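Local coordinates for kinesin-like protein Nod (Drosophila melanogaster, PDB 3DC4) that hydrolyses ATP and binds microtubules, as the catalytic motor domain of a kinesin-like protein required for distributive segregation of non-exchange chromosomes in meiosis, at residues A19-A23 / L300-S304; E62-D66 / G329-K333; Q75-Y79 / L125-A131; V152-I157 / C184-L189. All coordinates share one frame. Residue numbers count along the deposited sequence, not the author numbering.

Contact 1 (A19-A23 / L300-S304); sequences AKLSA and LTAQS
Two loops that lead into neighbouring strands, 19-23 and 300-304, are joined by two backbone hydrogen bonds with side-chain contacts around them. Lys20 and Leu21 are extended (phi/psi -103/166 and -74/158), Ser22 bends at -71/-33, and Ala23 opens out at -170/134. Opposite them, Ala302 (-54/143) and Gln303 (49/38, left-handed) form the corner of a turn closed by a weak Ser304 N to Thr301 O bond of 3.1 Å. Gln303 N donates to Lys20 O (2.9 Å) and Ser22 N to Ser304 O (2.8 Å), with Ser22 and Gln303 closest at 4.1 Å between CA atoms. The bonds sit where strands 23-30 and 305-312, parallel neighbours in the central sheet of the kinesin motor domain, are about to begin. Leu21 (m, t) reaches over the turn: CD2 lies 3.1 Å from Thr301 O and 3.7 Å from Ser304 CB. Ser22, rotamer m, puts OG just 2.9 Å from Gln303 CA and 3.5 Å from Gln303 CB. Thr301 (p) and Ser304 (m) share a hydroxyl hydrogen bond, OG1 to OG 3.0 Å. Gln303 (m, t) aims its CA-to-CB bond away. Lys20, chi1 at -29°, also turns away, and its NZ bonds to Glu338 O near the end of the modelled chain. Ala19 CB meets Ala302 CB at 3.6 Å.

Contact 2 (E62-D66 / G329-K333); sequences EFHFD and GTSAK
In the kinesin motor domain a small three-stranded antiparallel sheet lies beside the C-terminal helix, and here one of its outer strands, 61-64, and the residues just after it meet helix 319-335. Segment 62-66 is extended through Phe65 (-128/-158) and turns at Asp66 (-93/-22), while 329-333 is regular helix, with Lys333 N bonded to Gly329 O at 2.8 Å. The nearest CA pairs are Phe63 with Thr330 and Phe65 with Lys333, both 7.2 Å. The contact has no direct hydrogen bond between the segments. Its charged element is a short salt bridge, Asp66 OD1 to Lys333 NZ, 2.5 Å; Lys333 curls to it through chi angles t, p, p, t, and Asp66 takes m. Asp66 OD1 also accepts from Ile26 N, which joins the pair to strand 23-30. Nonpolar contact centres on Phe65 (m, chi2 -59°). Lys333 CE approaches the ring edge, 3.4 Å from Phe65 CD1, while Phe65 CE1 lies 3.4 Å from Gly329 C. An ideal CB on Gly329 would be just 3.0 Å from Phe65 CE1, so the missing side chain permits the close approach. A hydroxyl meets a second ring edge: Phe63 (m) brings CD1 to 3.4 Å from Thr330 OG1. Beside it, one water accepts from His64 N at 2.9 Å and sits 3.2 Å from Thr330 OG1.

Contact 3 (Q75-Y79 / L125-A131); sequences QDEMY and LGILPRA
Tyr79, Arg130 and Gln75 carry most of the burial where helix 75-82 meets the start of helix 127-141, and they show how one long arginine can fill the gap between steeply crossed helices. The short axes come within 10.4 Å at a signed angle of -69°; the nearest CA pairs are Gln75 with Gly126 (6.1 Å) and Tyr79 with Ile127 (6.0 Å), Gly126 being the N-cap residue. Arg130 CB stands over one face of the Tyr79 ring (chi1 166°, chi2 75°), 3.6 Å from the centroid and 4° off the normal, a CH-pi contact. Tyr79 OH, bonded to Asp134, reaches within 3.4 Å of Ala131 CA. From its CB, Arg130 extends (m, t, t, chi4 -86°) until its guanidinium face covers the peptide joining Gln75 and Asp76, CZ being 3.9 Å from Asp76 N. Arg130 NE donates to Leu125 O (2.8 Å) and NH2 does so weakly (3.1 Å), folding the side chain back over its own helix start. A water 2.4 Å from Asp76 OD2 makes a weak 3.3 Å link to Arg130 NH1. Nearby, Met78 CE touches Ile127 CD1 at 3.5 Å. Gln75 (m, m) packs CB 3.3 Å from Leu125 O, while its amide takes Arg29 at OE1 and Tyr110 O at NE2. Both partners line the ADP pocket, so this helix crossing borders the nucleotide site of the P-loop motor domain.

Contact 4 (V152-I157 / C184-L189); sequences VYASFI and CTCLPL
An antiparallel pairing places 184-189 against strand 151-160 of the kinesin central sheet. Cys184 (-162/136) and Thr185 (-51/126) are loop; 187-188 is strand. The CA 152-to-157 and CA 184-to-189 directions are 139° apart. Ala154 and Leu187 form the hydrogen-bonded pair, Ala154 N to Leu187 O 2.9 Å and Leu187 N to Ala154 O 2.8 Å; Tyr153 and Pro188 form the non-hydrogen-bonded one, CA atoms 4.4 Å apart, and Leu189 N continues to Val152 O at 2.9 Å. Small residues here make hollows for larger ones. Leu189 (m, t) drops CD1 to 3.5 Å from Ala154 CB, and its CB rests 4.1 Å from Val152 CG1. Leu132 and Phe136 of helix 127-141 also touch Val152 and Leu189. On the other face, Tyr153 (m) packs CB 3.7 Å from Cys186 CB, and its CE2 meets Pro188 CG at 4.1 Å. Further along, Ile157 (m, t) pushes CD1 to 3.8 Å from SG of Cys184 (p), with the small Ser155, CB 4.0 Å from that sulfur, beside it; Ser155 OG bonds to His227. At the Val152 end one water accepts from Val152 N (2.9 Å) and donates to Leu189 O (2.8 Å).

Overall arrangement
The four contacts show how a kinesin motor domain is closed at several scales of sequence separation. Contacts 1 and 2 join N-terminal parts of the chain to C-terminal ones; their segments alternate in sequence and their centres lie 19 Å apart. Contacts 3 and 4, in series, are nested inside the loops those two close, also 19 Å apart, helix 127-141 being followed by strand 151-160. The central sheet links them: contact 1 leads into its strands 23-30 and 305-312, contact 4 lies on its strand 151-160, and Asp66 of contact 2 is tied to strand 23-30. Contacts 2 and 4 are the most distant, 33 Å between centres. Contact 3 borders the bound ADP, while contacts 1 and 4 lie away from it.

Contact 1 (A19-A23 / L300-S304)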
loop_
_atom_site.group_PDB
_atom_site.type_symbol
_atom_site.label_atom_id
_atom_site.label_comp_id
_atom_site.label_asym_id
_atom_site.label_seq_id
_atom_site.Cartn_x
_atom_site.Cartn_y
_atom_site.Cartn_z
ATOM N N ALA A 19 -21.533 3.968 0.529
ATOM C CA ALA A 19 -21.098 5.352 0.876
ATOM C C ALA A 19 -19.701 5.636 0.336
ATOM O O ALA A 19 -19.219 4.949 -0.565
ATOM C CB ALA A 19 -21.118 5.540 2.388
ATOM N N LYS A 20 -19.053 6.649 0.900
ATOM C CA LYS A 20 -17.716 7.037 0.475
ATOM C C LYS A 20 -16.662 6.536 1.460
ATOM O O LYS A 20 -16.982 6.129 2.578
ATOM C CB LYS A 20 -17.616 8.565 0.376
ATOM C CG LYS A 20 -18.916 9.287 0.045
ATOM C CD LYS A 20 -19.486 8.881 -1.306
ATOM C CE LYS A 20 -20.667 9.776 -1.673
ATOM N NZ LYS A 20 -20.255 11.216 -1.712
ATOM N N LEU A 21 -15.403 6.574 1.037
ATOM C CA LEU A 21 -14.291 6.149 1.883
ATOM C C LEU A 21 -14.078 7.237 2.932
ATOM O O LEU A 21 -14.488 8.382 2.730
ATOM C CB LEU A 21 -13.027 5.988 1.036
ATOM C CG LEU A 21 -13.049 4.886 -0.026
ATOM C CD1 LEU A 21 -12.125 5.256 -1.170
ATOM C CD2 LEU A 21 -12.645 3.563 0.602
ATOM N N SER A 22 -13.447 6.894 4.049
ATOM C CA SER A 22 -13.208 7.887 5.091
ATOM C C SER A 22 -12.145 8.892 4.661
ATOM O O SER A 22 -12.208 10.070 5.022
ATOM C CB SER A 22 -12.785 7.215 6.402
ATOM O OG SER A 22 -13.888 6.580 7.031
ATOM N N ALA A 23 -11.174 8.428 3.881
ATOM C CA ALA A 23 -10.108 9.301 3.413
ATOM C C ALA A 23 -9.251 8.635 2.350
ATOM O O ALA A 23 -8.870 7.473 2.483
ATOM C CB ALA A 23 -9.234 9.730 4.594
ATOM N N LEU A 300 -11.985 -1.886 0.014
ATOM C CA LEU A 300 -12.390 -0.740 -0.790
ATOM C C LEU A 300 -13.879 -0.486 -0.584
ATOM O O LEU A 300 -14.670 -0.526 -1.524
ATOM C CB LEU A 300 -12.100 -1.009 -2.270
ATOM C CG LEU A 300 -10.612 -1.115 -2.625
ATOM C CD1 LEU A 300 -10.439 -1.482 -4.087
ATOM C CD2 LEU A 300 -9.934 0.222 -2.318
ATOM N N THR A 301 -14.247 -0.224 0.662
ATOM C CA THR A 301 -15.634 0.013 1.025
ATOM C C THR A 301 -15.803 1.310 1.803
ATOM O O THR A 301 -14.829 2.005 2.102
ATOM C CB THR A 301 -16.166 -1.147 1.873
ATOM O OG1 THR A 301 -15.251 -1.410 2.944
ATOM C CG2 THR A 301 -16.313 -2.398 1.021
ATOM N N ALA A 302 -17.049 1.634 2.127
ATOM C CA ALA A 302 -17.352 2.851 2.866
ATOM C C ALA A 302 -16.560 2.950 4.161
ATOM O O ALA A 302 -16.324 1.949 4.838
ATOM C CB ALA A 302 -18.847 2.923 3.168
ATOM N N GLN A 303 -16.160 4.173 4.492
ATOM C CA GLN A 303 -15.401 4.452 5.700
ATOM C C GLN A 303 -14.228 3.480 5.785
ATOM O O GLN A 303 -13.861 3.045 6.874
ATOM C CB GLN A 303 -16.164 3.945 6.928
ATOM C CG GLN A 303 -17.489 4.661 7.158
ATOM C CD GLN A 303 -18.071 4.385 8.529
ATOM O OE1 GLN A 303 -18.420 3.248 8.854
ATOM N NE2 GLN A 303 -18.178 5.428 9.345
ATOM N N SER A 304 -13.611 3.174 4.652
ATOM C CA SER A 304 -12.283 2.577 4.592
ATOM C C SER A 304 -11.277 3.663 4.221
ATOM O O SER A 304 -11.662 4.739 3.758
ATOM C CB SER A 304 -12.246 1.440 3.577
ATOM O OG SER A 304 -13.031 0.353 4.040
#

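Contact 2 (E62-D66 / G329-K333)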
loop_
_atom_site.group_PDB
_atom_site.type_symbol
_atom_site.label_atom_id
_atom_site.label_comp_id
_atom_site.label_asym_id
_atom_site.label_seq_id
_atom_site.Cartn_x
_atom_site.Cartn_y
_atom_site.Cartn_z
ATOM N N GLU A 62 3.352 21.514 -12.248
ATOM C CA GLU A 62 3.201 21.619 -10.807
ATOM C C GLU A 62 2.227 20.564 -10.285
ATOM O O GLU A 62 1.109 20.437 -10.772
ATOM C CB GLU A 62 2.728 23.027 -10.460
ATOM C CG GLU A 62 2.977 23.444 -9.027
ATOM C CD GLU A 62 2.964 24.958 -8.871
ATOM O OE1 GLU A 62 3.918 25.611 -9.338
ATOM O OE2 GLU A 62 1.995 25.490 -8.296
ATOM N N PHE A 63 2.666 19.801 -9.293
ATOM C CA PHE A 63 1.847 18.746 -8.709
ATOM C C PHE A 63 1.558 19.021 -7.240
ATOM O O PHE A 63 2.450 19.432 -6.486
ATOM C CB PHE A 63 2.569 17.409 -8.853
ATOM C CG PHE A 63 2.704 16.957 -10.271
ATOM C CD1 PHE A 63 1.641 16.341 -10.920
ATOM C CD2 PHE A 63 3.883 17.169 -10.968
ATOM C CE1 PHE A 63 1.752 15.946 -12.249
ATOM C CE2 PHE A 63 4.004 16.779 -12.297
ATOM C CZ PHE A 63 2.935 16.164 -12.937
ATOM N N HIS A 64 0.311 18.790 -6.839
ATOM C CA HIS A 64 -0.098 19.011 -5.455
ATOM C C HIS A 64 -0.773 17.793 -4.865
ATOM O O HIS A 64 -1.814 17.359 -5.346
ATOM C CB HIS A 64 -1.067 20.185 -5.353
ATOM C CG HIS A 64 -0.532 21.456 -5.921
ATOM N ND1 HIS A 64 -0.713 21.816 -7.238
ATOM C CD2 HIS A 64 0.198 22.445 -5.355
ATOM C CE1 HIS A 64 -0.116 22.974 -7.459
ATOM N NE2 HIS A 64 0.445 23.377 -6.334
ATOM N N PHE A 65 -0.190 17.255 -3.807
ATOM C CA PHE A 65 -0.770 16.093 -3.154
ATOM C C PHE A 65 -0.909 16.346 -1.661
ATOM O O PHE A 65 -0.953 17.492 -1.227
ATOM C CB PHE A 65 0.108 14.884 -3.412
ATOM C CG PHE A 65 0.344 14.633 -4.865
ATOM C CD1 PHE A 65 -0.727 14.405 -5.718
ATOM C CD2 PHE A 65 1.626 14.662 -5.391
ATOM C CE1 PHE A 65 -0.528 14.211 -7.080
ATOM C CE2 PHE A 65 1.835 14.468 -6.756
ATOM C CZ PHE A 65 0.754 14.244 -7.596
ATOM N N ASP A 66 -0.986 15.281 -0.875
ATOM C CA ASP A 66 -1.121 15.433 0.568
ATOM C C ASP A 66 0.229 15.407 1.257
ATOM O O ASP A 66 0.373 15.903 2.373
ATOM C CB ASP A 66 -1.987 14.321 1.140
ATOM C CG ASP A 66 -3.404 14.376 0.615
ATOM O OD1 ASP A 66 -3.801 13.450 -0.123
ATOM O OD2 ASP A 66 -4.114 15.355 0.923
ATOM N N GLY A 329 -1.258 10.298 -9.911
ATOM C CA GLY A 329 -1.522 10.804 -8.572
ATOM C C GLY A 329 -2.551 11.919 -8.609
ATOM O O GLY A 329 -3.437 12.000 -7.761
ATOM N N THR A 330 -2.429 12.781 -9.609
ATOM C CA THR A 330 -3.350 13.889 -9.772
ATOM C C THR A 330 -4.757 13.354 -10.034
ATOM O O THR A 330 -5.732 13.858 -9.479
ATOM C CB THR A 330 -2.907 14.784 -10.944
ATOM O OG1 THR A 330 -1.584 15.266 -10.689
ATOM C CG2 THR A 330 -3.850 15.967 -11.103
ATOM N N SER A 331 -4.859 12.320 -10.866
ATOM C CA SER A 331 -6.159 11.731 -11.182
ATOM C C SER A 331 -6.797 11.087 -9.953
ATOM O O SER A 331 -7.978 11.285 -9.680
ATOM C CB SER A 331 -6.022 10.687 -12.284
ATOM O OG SER A 331 -5.613 11.281 -13.501
ATOM N N ALA A 332 -6.013 10.306 -9.218
ATOM C CA ALA A 332 -6.519 9.654 -8.018
ATOM C C ALA A 332 -6.914 10.746 -7.031
ATOM O O ALA A 332 -7.839 10.581 -6.237
ATOM C CB ALA A 332 -5.447 8.764 -7.410
ATOM N N LYS A 333 -6.203 11.866 -7.092
ATOM C CA LYS A 333 -6.459 12.992 -6.204
ATOM C C LYS A 333 -7.837 13.597 -6.454
ATOM O O LYS A 333 -8.516 14.022 -5.518
ATOM C CB LYS A 333 -5.386 14.059 -6.412
ATOM C CG LYS A 333 -5.414 15.192 -5.409
ATOM C CD LYS A 333 -5.054 14.690 -4.023
ATOM C CE LYS A 333 -3.604 14.317 -3.908
ATOM N NZ LYS A 333 -3.275 13.902 -2.517
HETATM O O HOH W 1 -1.580 17.913 -8.925
#

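Contact 3 (Q75-Y79 / L125-A131)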
loop_
_atom_site.group_PDB
_atom_site.type_symbol
_atom_site.label_atom_id
_atom_site.label_comp_id
_atom_site.label_asym_id
_atom_site.label_seq_id
_atom_site.Cartn_x
_atom_site.Cartn_y
_atom_site.Cartn_z
ATOM N N GLN A 75 12.786 6.774 6.838
ATOM C CA GLN A 75 11.693 5.812 6.922
ATOM C C GLN A 75 10.792 6.178 8.096
ATOM O O GLN A 75 9.569 6.172 7.977
ATOM C CB GLN A 75 12.248 4.397 7.140
ATOM C CG GLN A 75 13.008 3.787 5.964
ATOM C CD GLN A 75 12.084 3.343 4.838
ATOM O OE1 GLN A 75 11.249 4.108 4.369
ATOM N NE2 GLN A 75 12.243 2.107 4.394
ATOM N N ASP A 76 11.407 6.495 9.232
ATOM C CA ASP A 76 10.661 6.861 10.431
ATOM C C ASP A 76 9.715 8.027 10.174
ATOM O O ASP A 76 8.526 7.956 10.497
ATOM C CB ASP A 76 11.623 7.213 11.573
ATOM C CG ASP A 76 10.909 7.804 12.775
ATOM O OD1 ASP A 76 10.928 9.041 12.938
ATOM O OD2 ASP A 76 10.316 7.035 13.555
ATOM N N GLU A 77 10.237 9.099 9.590
ATOM C CA GLU A 77 9.411 10.262 9.298
ATOM C C GLU A 77 8.278 9.935 8.343
ATOM O O GLU A 77 7.128 10.303 8.573
ATOM C CB GLU A 77 10.253 11.388 8.694
ATOM C CG GLU A 77 10.697 12.428 9.700
ATOM C CD GLU A 77 9.527 13.007 10.480
ATOM O OE1 GLU A 77 8.607 13.585 9.854
ATOM O OE2 GLU A 77 9.526 12.879 11.724
ATOM N N MET A 78 8.610 9.252 7.255
ATOM C CA MET A 78 7.616 8.884 6.265
ATOM C C MET A 78 6.507 8.043 6.891
ATOM O O MET A 78 5.325 8.284 6.650
ATOM C CB MET A 78 8.289 8.129 5.116
ATOM C CG MET A 78 7.347 7.733 3.988
ATOM S SD MET A 78 6.677 6.062 4.185
ATOM C CE MET A 78 5.001 6.372 4.688
ATOM N N TYR A 79 6.893 7.069 7.709
ATOM C CA TYR A 79 5.923 6.199 8.374
ATOM C C TYR A 79 5.064 7.000 9.357
ATOM O O TYR A 79 3.844 6.887 9.368
ATOM C CB TYR A 79 6.650 5.068 9.120
ATOM C CG TYR A 79 5.759 4.324 10.092
ATOM C CD1 TYR A 79 4.799 3.419 9.639
ATOM C CD2 TYR A 79 5.816 4.590 11.459
ATOM C CE1 TYR A 79 3.913 2.806 10.522
ATOM C CE2 TYR A 79 4.930 3.981 12.351
ATOM C CZ TYR A 79 3.980 3.095 11.871
ATOM O OH TYR A 79 3.073 2.529 12.729
ATOM N N LEU A 125 14.317 0.056 8.100
ATOM C CA LEU A 125 13.094 -0.728 8.233
ATOM C C LEU A 125 11.937 0.052 7.622
ATOM O O LEU A 125 11.802 1.257 7.855
ATOM C CB LEU A 125 12.811 -1.016 9.707
ATOM C CG LEU A 125 13.779 -2.010 10.358
ATOM C CD1 LEU A 125 13.549 -2.032 11.862
ATOM C CD2 LEU A 125 13.566 -3.396 9.753
ATOM N N GLY A 126 11.104 -0.654 6.863
ATOM C CA GLY A 126 9.979 -0.033 6.191
ATOM C C GLY A 126 8.647 0.022 6.919
ATOM O O GLY A 126 8.554 -0.216 8.130
ATOM N N ILE A 127 7.600 0.328 6.160
ATOM C CA ILE A 127 6.261 0.461 6.716
ATOM C C ILE A 127 5.705 -0.770 7.409
ATOM O O ILE A 127 5.168 -0.645 8.500
ATOM C CB ILE A 127 5.271 0.922 5.631
ATOM C CG1 ILE A 127 5.579 2.377 5.277
ATOM C CG2 ILE A 127 3.838 0.770 6.121
ATOM C CD1 ILE A 127 4.789 2.925 4.095
ATOM N N LEU A 128 5.825 -1.945 6.797
ATOM C CA LEU A 128 5.293 -3.164 7.401
ATOM C C LEU A 128 5.769 -3.426 8.825
ATOM O O LEU A 128 4.960 -3.524 9.746
ATOM C CB LEU A 128 5.621 -4.386 6.536
ATOM C CG LEU A 128 4.527 -4.922 5.611
ATOM C CD1 LEU A 128 5.087 -6.064 4.753
ATOM C CD2 LEU A 128 3.344 -5.428 6.443
ATOM N N PRO A 129 7.092 -3.533 9.031
ATOM C CA PRO A 129 7.572 -3.789 10.391
ATOM C C PRO A 129 7.243 -2.685 11.391
ATOM O O PRO A 129 7.005 -2.968 12.561
ATOM C CB PRO A 129 9.076 -3.993 10.195
ATOM C CG PRO A 129 9.380 -3.115 9.015
ATOM C CD PRO A 129 8.218 -3.379 8.090
ATOM N N ARG A 130 7.221 -1.434 10.941
ATOM C CA ARG A 130 6.913 -0.333 11.847
ATOM C C ARG A 130 5.448 -0.356 12.246
ATOM O O ARG A 130 5.104 -0.136 13.412
ATOM C CB ARG A 130 7.255 1.010 11.200
ATOM C CG ARG A 130 8.732 1.160 10.872
ATOM C CD ARG A 130 9.052 2.504 10.249
ATOM N NE ARG A 130 10.461 2.552 9.882
ATOM C CZ ARG A 130 11.438 2.899 10.712
ATOM N NH1 ARG A 130 11.156 3.250 11.960
ATOM N NH2 ARG A 130 12.705 2.854 10.309
ATOM N N ALA A 131 4.581 -0.626 11.278
ATOM C CA ALA A 131 3.151 -0.681 11.546
ATOM C C ALA A 131 2.840 -1.804 12.525
ATOM O O ALA A 131 2.120 -1.608 13.498
ATOM C CB ALA A 131 2.394 -0.902 10.262
HETATM O O HOH W 2 8.785 5.172 13.147
#

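Contact 4 (V152-I157 / C184-L189)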
loop_
_atom_site.group_PDB
_atom_site.type_symbol
_atom_site.label_atom_id
_atom_site.label_comp_id
_atom_site.label_asym_id
_atom_site.label_seq_id
_atom_site.Cartn_x
_atom_site.Cartn_y
_atom_site.Cartn_z
ATOM N N VAL A 152 -3.671 -11.087 15.902
ATOM C CA VAL A 152 -3.074 -10.536 14.693
ATOM C C VAL A 152 -2.550 -11.619 13.755
ATOM O O VAL A 152 -1.990 -12.623 14.195
ATOM C CB VAL A 152 -1.910 -9.590 15.057
ATOM C CG1 VAL A 152 -1.453 -8.816 13.827
ATOM C CG2 VAL A 152 -2.344 -8.651 16.161
ATOM N N TYR A 153 -2.745 -11.407 12.458
ATOM C CA TYR A 153 -2.300 -12.361 11.451
ATOM C C TYR A 153 -1.744 -11.624 10.245
ATOM O O TYR A 153 -1.875 -10.404 10.132
ATOM C CB TYR A 153 -3.463 -13.242 10.983
ATOM C CG TYR A 153 -4.205 -13.961 12.088
ATOM C CD1 TYR A 153 -5.162 -13.299 12.862
ATOM C CD2 TYR A 153 -3.942 -15.301 12.362
ATOM C CE1 TYR A 153 -5.841 -13.958 13.887
ATOM C CE2 TYR A 153 -4.609 -15.967 13.383
ATOM C CZ TYR A 153 -5.556 -15.293 14.143
ATOM O OH TYR A 153 -6.199 -15.955 15.165
ATOM N N ALA A 154 -1.125 -12.376 9.346
ATOM C CA ALA A 154 -0.575 -11.805 8.129
ATOM C C ALA A 154 -0.856 -12.754 6.972
ATOM O O ALA A 154 -0.800 -13.971 7.135
ATOM C CB ALA A 154 0.932 -11.596 8.273
ATOM N N SER A 155 -1.200 -12.186 5.820
ATOM C CA SER A 155 -1.423 -12.955 4.608
ATOM C C SER A 155 -0.480 -12.342 3.581
ATOM O O SER A 155 -0.121 -11.168 3.690
ATOM C CB SER A 155 -2.887 -12.882 4.143
ATOM O OG SER A 155 -3.343 -11.562 3.913
ATOM N N PHE A 156 -0.035 -13.147 2.621
ATOM C CA PHE A 156 0.883 -12.680 1.581
ATOM C C PHE A 156 0.367 -13.196 0.246
ATOM O O PHE A 156 0.448 -14.388 -0.056
ATOM C CB PHE A 156 2.301 -13.215 1.834
ATOM C CG PHE A 156 3.397 -12.466 1.101
ATOM C CD1 PHE A 156 3.148 -11.817 -0.106
ATOM C CD2 PHE A 156 4.697 -12.447 1.609
ATOM C CE1 PHE A 156 4.173 -11.160 -0.800
ATOM C CE2 PHE A 156 5.729 -11.795 0.926
ATOM C CZ PHE A 156 5.463 -11.150 -0.285
ATOM N N ILE A 157 -0.170 -12.282 -0.550
ATOM C CA ILE A 157 -0.714 -12.620 -1.851
ATOM C C ILE A 157 0.096 -11.956 -2.957
ATOM O O ILE A 157 0.551 -10.815 -2.819
ATOM C CB ILE A 157 -2.181 -12.153 -1.948
ATOM C CG1 ILE A 157 -3.043 -12.963 -0.978
ATOM C CG2 ILE A 157 -2.695 -12.297 -3.374
ATOM C CD1 ILE A 157 -4.432 -12.411 -0.799
ATOM N N CYS A 184 -7.754 -17.317 2.067
ATOM C CA CYS A 184 -6.310 -17.356 1.868
ATOM C C CYS A 184 -5.664 -17.388 3.249
ATOM O O CYS A 184 -6.065 -16.655 4.149
ATOM C CB CYS A 184 -5.826 -16.140 1.073
ATOM S SG CYS A 184 -5.849 -14.587 1.977
ATOM N N THR A 185 -4.666 -18.247 3.404
ATOM C CA THR A 185 -3.985 -18.430 4.677
ATOM C C THR A 185 -3.458 -17.195 5.401
ATOM O O THR A 185 -2.705 -16.390 4.848
ATOM C CB THR A 185 -2.842 -19.469 4.532
ATOM O OG1 THR A 185 -1.869 -19.274 5.562
ATOM C CG2 THR A 185 -2.189 -19.361 3.180
ATOM N N CYS A 186 -3.881 -17.061 6.654
ATOM C CA CYS A 186 -3.462 -15.970 7.520
ATOM C C CYS A 186 -2.617 -16.619 8.610
ATOM O O CYS A 186 -3.126 -17.427 9.392
ATOM C CB CYS A 186 -4.680 -15.291 8.151
ATOM S SG CYS A 186 -5.762 -14.452 6.982
ATOM N N LEU A 187 -1.329 -16.295 8.657
ATOM C CA LEU A 187 -0.454 -16.879 9.671
ATOM C C LEU A 187 -0.385 -15.970 10.892
ATOM O O LEU A 187 -0.353 -14.747 10.770
ATOM C CB LEU A 187 0.954 -17.115 9.101
ATOM C CG LEU A 187 1.055 -18.058 7.898
ATOM C CD1 LEU A 187 2.510 -18.162 7.445
ATOM C CD2 LEU A 187 0.518 -19.436 8.275
ATOM N N PRO A 188 -0.371 -16.565 12.094
ATOM C CA PRO A 188 -0.311 -15.835 13.366
ATOM C C PRO A 188 0.885 -14.892 13.504
ATOM O O PRO A 188 1.972 -15.180 13.011
ATOM C CB PRO A 188 -0.259 -16.962 14.401
ATOM C CG PRO A 188 -1.041 -18.052 13.738
ATOM C CD PRO A 188 -0.502 -18.015 12.336
ATOM N N LEU A 189 0.673 -13.762 14.169
ATOM C CA LEU A 189 1.747 -12.805 14.407
ATOM C C LEU A 189 1.758 -12.436 15.881
ATOM O O LEU A 189 0.760 -11.955 16.421
ATOM C CB LEU A 189 1.561 -11.535 13.572
ATOM C CG LEU A 189 1.757 -11.662 12.059
ATOM C CD1 LEU A 189 1.740 -10.270 11.440
ATOM C CD2 LEU A 189 3.077 -12.361 11.760
HETATM O O HOH W 3 -1.721 -12.082 17.730
HETATM O O HOH W 4 -1.622 -15.541 2.403
#